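Local structure of pentalenene synthase (Streptomyces chartreusis NRRL 3882, 6Q4S) at residues D268-L273 with A300-I305. The protein probably converts (2E,6E)-farnesyl diphosphate into the bicyclic sesquiterpenol 7-epi-alpha-eudesmol, a magnesium-dependent reaction that begins with loss of the diphosphate. Numbering follows the deposited sequence.
Sequences DEYLEL and AIQHWI
One face of the Tyr270 ring carries the terminal methyl CD1 of Ile305, a CH-pi contact supported by a 4.1 Å separation of that carbon from the ring centroid, with the centroid-to-methyl line 13° off the ring normal. Ile301 meets the same ring obliquely, its CG2 lying 3.8 Å from Tyr270 CE1. The two segments belong to consecutive antiparallel helices, 252-284 and 288-313, of the all-helical class I terpene synthase fold. Their local axes run at 160° and come no closer than 13.0 Å, and of the residues 268-273 only Tyr270 touches the other segment, meeting Ile301, Gln302 and Ile305. With CG anti to the backbone N (chi1 172°), the tyrosine reaches across from its helix and brings its hydroxyl up to helix 288-313. There Ile301 CG2 sits 3.7 Å from Tyr270 OH. No hydrogen bond joins the segments; the hydroxyl is hydrogen-bonded to NE2 of Gln274, one turn further along its own helix. Met211 of helix 206-228 also touches Tyr270, and Ala215 of that helix touches Ile301. Ile305 is also about 9 Å, side chain to side chain, from Asn223, a probable ligand of one magnesium ion. At the polar end of the ring, the aliphatic CG of Gln302 stands 3.9 Å from Tyr270 OH.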
loop_
_atom_site.group_PDB
_atom_site.type_symbol
_atom_site.label_atom_id
_atom_site.label_comp_id
_atom_site.label_asym_id
_atom_site.label_seq_id
_atom_site.Cartn_x
_atom_site.Cartn_y
_atom_site.Cartn_z
ATOM N N ASP A 268 -23.400 -15.452 -10.622
ATOM C CA ASP A 268 -23.467 -16.898 -10.422
ATOM C C ASP A 268 -22.157 -17.542 -10.096
ATOM O O ASP A 268 -22.161 -18.528 -9.362
ATOM C CB ASP A 268 -24.030 -17.661 -11.640
ATOM C CG ASP A 268 -25.449 -17.259 -11.994
ATOM O OD1 ASP A 268 -26.229 -16.779 -11.124
ATOM O OD2 ASP A 268 -25.759 -17.407 -13.199
ATOM N N GLU A 269 -21.047 -17.068 -10.654
ATOM C CA GLU A 269 -19.769 -17.617 -10.262
ATOM C C GLU A 269 -19.472 -17.216 -8.753
ATOM O O GLU A 269 -18.923 -18.023 -8.003
ATOM C CB GLU A 269 -18.629 -17.177 -11.178
ATOM C CG GLU A 269 -17.302 -17.884 -10.827
ATOM C CD GLU A 269 -16.045 -17.360 -11.544
ATOM O OE1 GLU A 269 -16.146 -16.587 -12.519
ATOM O OE2 GLU A 269 -14.909 -17.718 -11.123
ATOM N N TYR A 270 -19.790 -15.978 -8.395
ATOM C CA TYR A 270 -19.714 -15.483 -7.002
ATOM C C TYR A 270 -20.497 -16.415 -6.053
ATOM O O TYR A 270 -19.934 -16.935 -5.043
ATOM C CB TYR A 270 -20.190 -13.993 -6.827
ATOM C CG TYR A 270 -20.258 -13.635 -5.336
ATOM C CD1 TYR A 270 -19.083 -13.353 -4.605
ATOM C CD2 TYR A 270 -21.449 -13.699 -4.656
ATOM C CE1 TYR A 270 -19.130 -13.095 -3.247
ATOM C CE2 TYR A 270 -21.517 -13.469 -3.289
ATOM C CZ TYR A 270 -20.361 -13.176 -2.574
ATOM O OH TYR A 270 -20.446 -12.944 -1.207
ATOM N N LEU A 271 -21.759 -16.689 -6.406
ATOM C CA LEU A 271 -22.572 -17.613 -5.622
ATOM C C LEU A 271 -22.003 -19.033 -5.507
ATOM O O LEU A 271 -22.107 -19.637 -4.424
ATOM C CB LEU A 271 -23.998 -17.624 -6.129
ATOM C CG LEU A 271 -24.712 -16.291 -6.003
ATOM C CD1 LEU A 271 -26.077 -16.332 -6.694
ATOM C CD2 LEU A 271 -24.853 -15.845 -4.537
ATOM N N GLU A 272 -21.378 -19.555 -6.566
ATOM C CA GLU A 272 -20.681 -20.876 -6.497
ATOM C C GLU A 272 -19.500 -20.850 -5.517
ATOM O O GLU A 272 -19.224 -21.838 -4.809
ATOM C CB GLU A 272 -20.128 -21.341 -7.855
ATOM C CG GLU A 272 -21.155 -21.773 -8.912
ATOM C CD GLU A 272 -20.652 -21.760 -10.388
ATOM O OE1 GLU A 272 -19.427 -21.623 -10.680
ATOM O OE2 GLU A 272 -21.519 -21.888 -11.297
ATOM N N LEU A 273 -18.749 -19.757 -5.510
ATOM C CA LEU A 273 -17.586 -19.681 -4.594
ATOM C C LEU A 273 -18.109 -19.507 -3.165
ATOM O O LEU A 273 -17.578 -20.088 -2.218
ATOM C CB LEU A 273 -16.613 -18.585 -5.027
ATOM C CG LEU A 273 -15.901 -18.869 -6.326
ATOM C CD1 LEU A 273 -15.191 -17.639 -6.842
ATOM C CD2 LEU A 273 -14.914 -19.977 -6.128
ATOM N N ALA A 300 -19.967 -8.974 4.624
ATOM C CA ALA A 300 -19.573 -7.648 4.209
ATOM C C ALA A 300 -19.647 -7.542 2.636
ATOM O O ALA A 300 -20.074 -6.542 2.130
ATOM C CB ALA A 300 -18.132 -7.312 4.696
ATOM N N ILE A 301 -19.281 -8.598 1.939
ATOM C CA ILE A 301 -19.378 -8.617 0.479
ATOM C C ILE A 301 -20.861 -8.543 0.089
ATOM O O ILE A 301 -21.240 -7.689 -0.696
ATOM C CB ILE A 301 -18.698 -9.823 -0.166
ATOM C CG1 ILE A 301 -17.214 -9.875 0.193
ATOM C CG2 ILE A 301 -18.876 -9.681 -1.698
ATOM C CD1 ILE A 301 -16.538 -11.143 -0.225
ATOM N N GLN A 302 -21.713 -9.350 0.736
ATOM C CA GLN A 302 -23.156 -9.328 0.435
ATOM C C GLN A 302 -23.781 -7.988 0.712
ATOM O O GLN A 302 -24.633 -7.478 -0.048
ATOM C CB GLN A 302 -23.877 -10.376 1.265
ATOM C CG GLN A 302 -23.373 -11.799 1.115
ATOM C CD GLN A 302 -24.076 -12.801 2.081
ATOM O OE1 GLN A 302 -24.736 -12.423 3.042
ATOM N NE2 GLN A 302 -23.945 -14.069 1.783
ATOM N N HIS A 303 -23.362 -7.356 1.796
ATOM C CA HIS A 303 -23.881 -6.043 2.074
ATOM C C HIS A 303 -23.581 -5.086 0.950
ATOM O O HIS A 303 -24.386 -4.168 0.689
ATOM C CB HIS A 303 -23.369 -5.466 3.436
ATOM C CG HIS A 303 -23.669 -6.345 4.625
ATOM N ND1 HIS A 303 -22.846 -6.425 5.730
ATOM C CD2 HIS A 303 -24.706 -7.186 4.869
ATOM C CE1 HIS A 303 -23.341 -7.303 6.580
ATOM N NE2 HIS A 303 -24.458 -7.794 6.072
ATOM N N TRP A 304 -22.391 -5.240 0.332
ATOM C CA TRP A 304 -22.040 -4.335 -0.728
ATOM C C TRP A 304 -22.855 -4.620 -2.020
ATOM O O TRP A 304 -23.381 -3.698 -2.645
ATOM C CB TRP A 304 -20.523 -4.331 -0.984
ATOM C CG TRP A 304 -20.000 -3.127 -0.422
ATOM C CD1 TRP A 304 -19.391 -2.956 0.847
ATOM C CD2 TRP A 304 -20.145 -1.833 -0.971
ATOM N NE1 TRP A 304 -19.137 -1.636 1.059
ATOM C CE2 TRP A 304 -19.572 -0.909 -0.023
ATOM C CE3 TRP A 304 -20.680 -1.346 -2.173
ATOM C CZ2 TRP A 304 -19.531 0.452 -0.244
ATOM C CZ3 TRP A 304 -20.637 0.050 -2.403
ATOM C CH2 TRP A 304 -20.041 0.927 -1.429
ATOM N N ILE A 305 -22.865 -5.867 -2.447
ATOM C CA ILE A 305 -23.594 -6.222 -3.678
ATOM C C ILE A 305 -25.078 -5.858 -3.524
ATOM O O ILE A 305 -25.619 -5.094 -4.351
ATOM C CB ILE A 305 -23.468 -7.715 -4.023
ATOM C CG1 ILE A 305 -22.031 -8.094 -4.273
ATOM C CG2 ILE A 305 -24.353 -8.008 -5.250
ATOM C CD1 ILE A 305 -21.775 -9.600 -4.332
#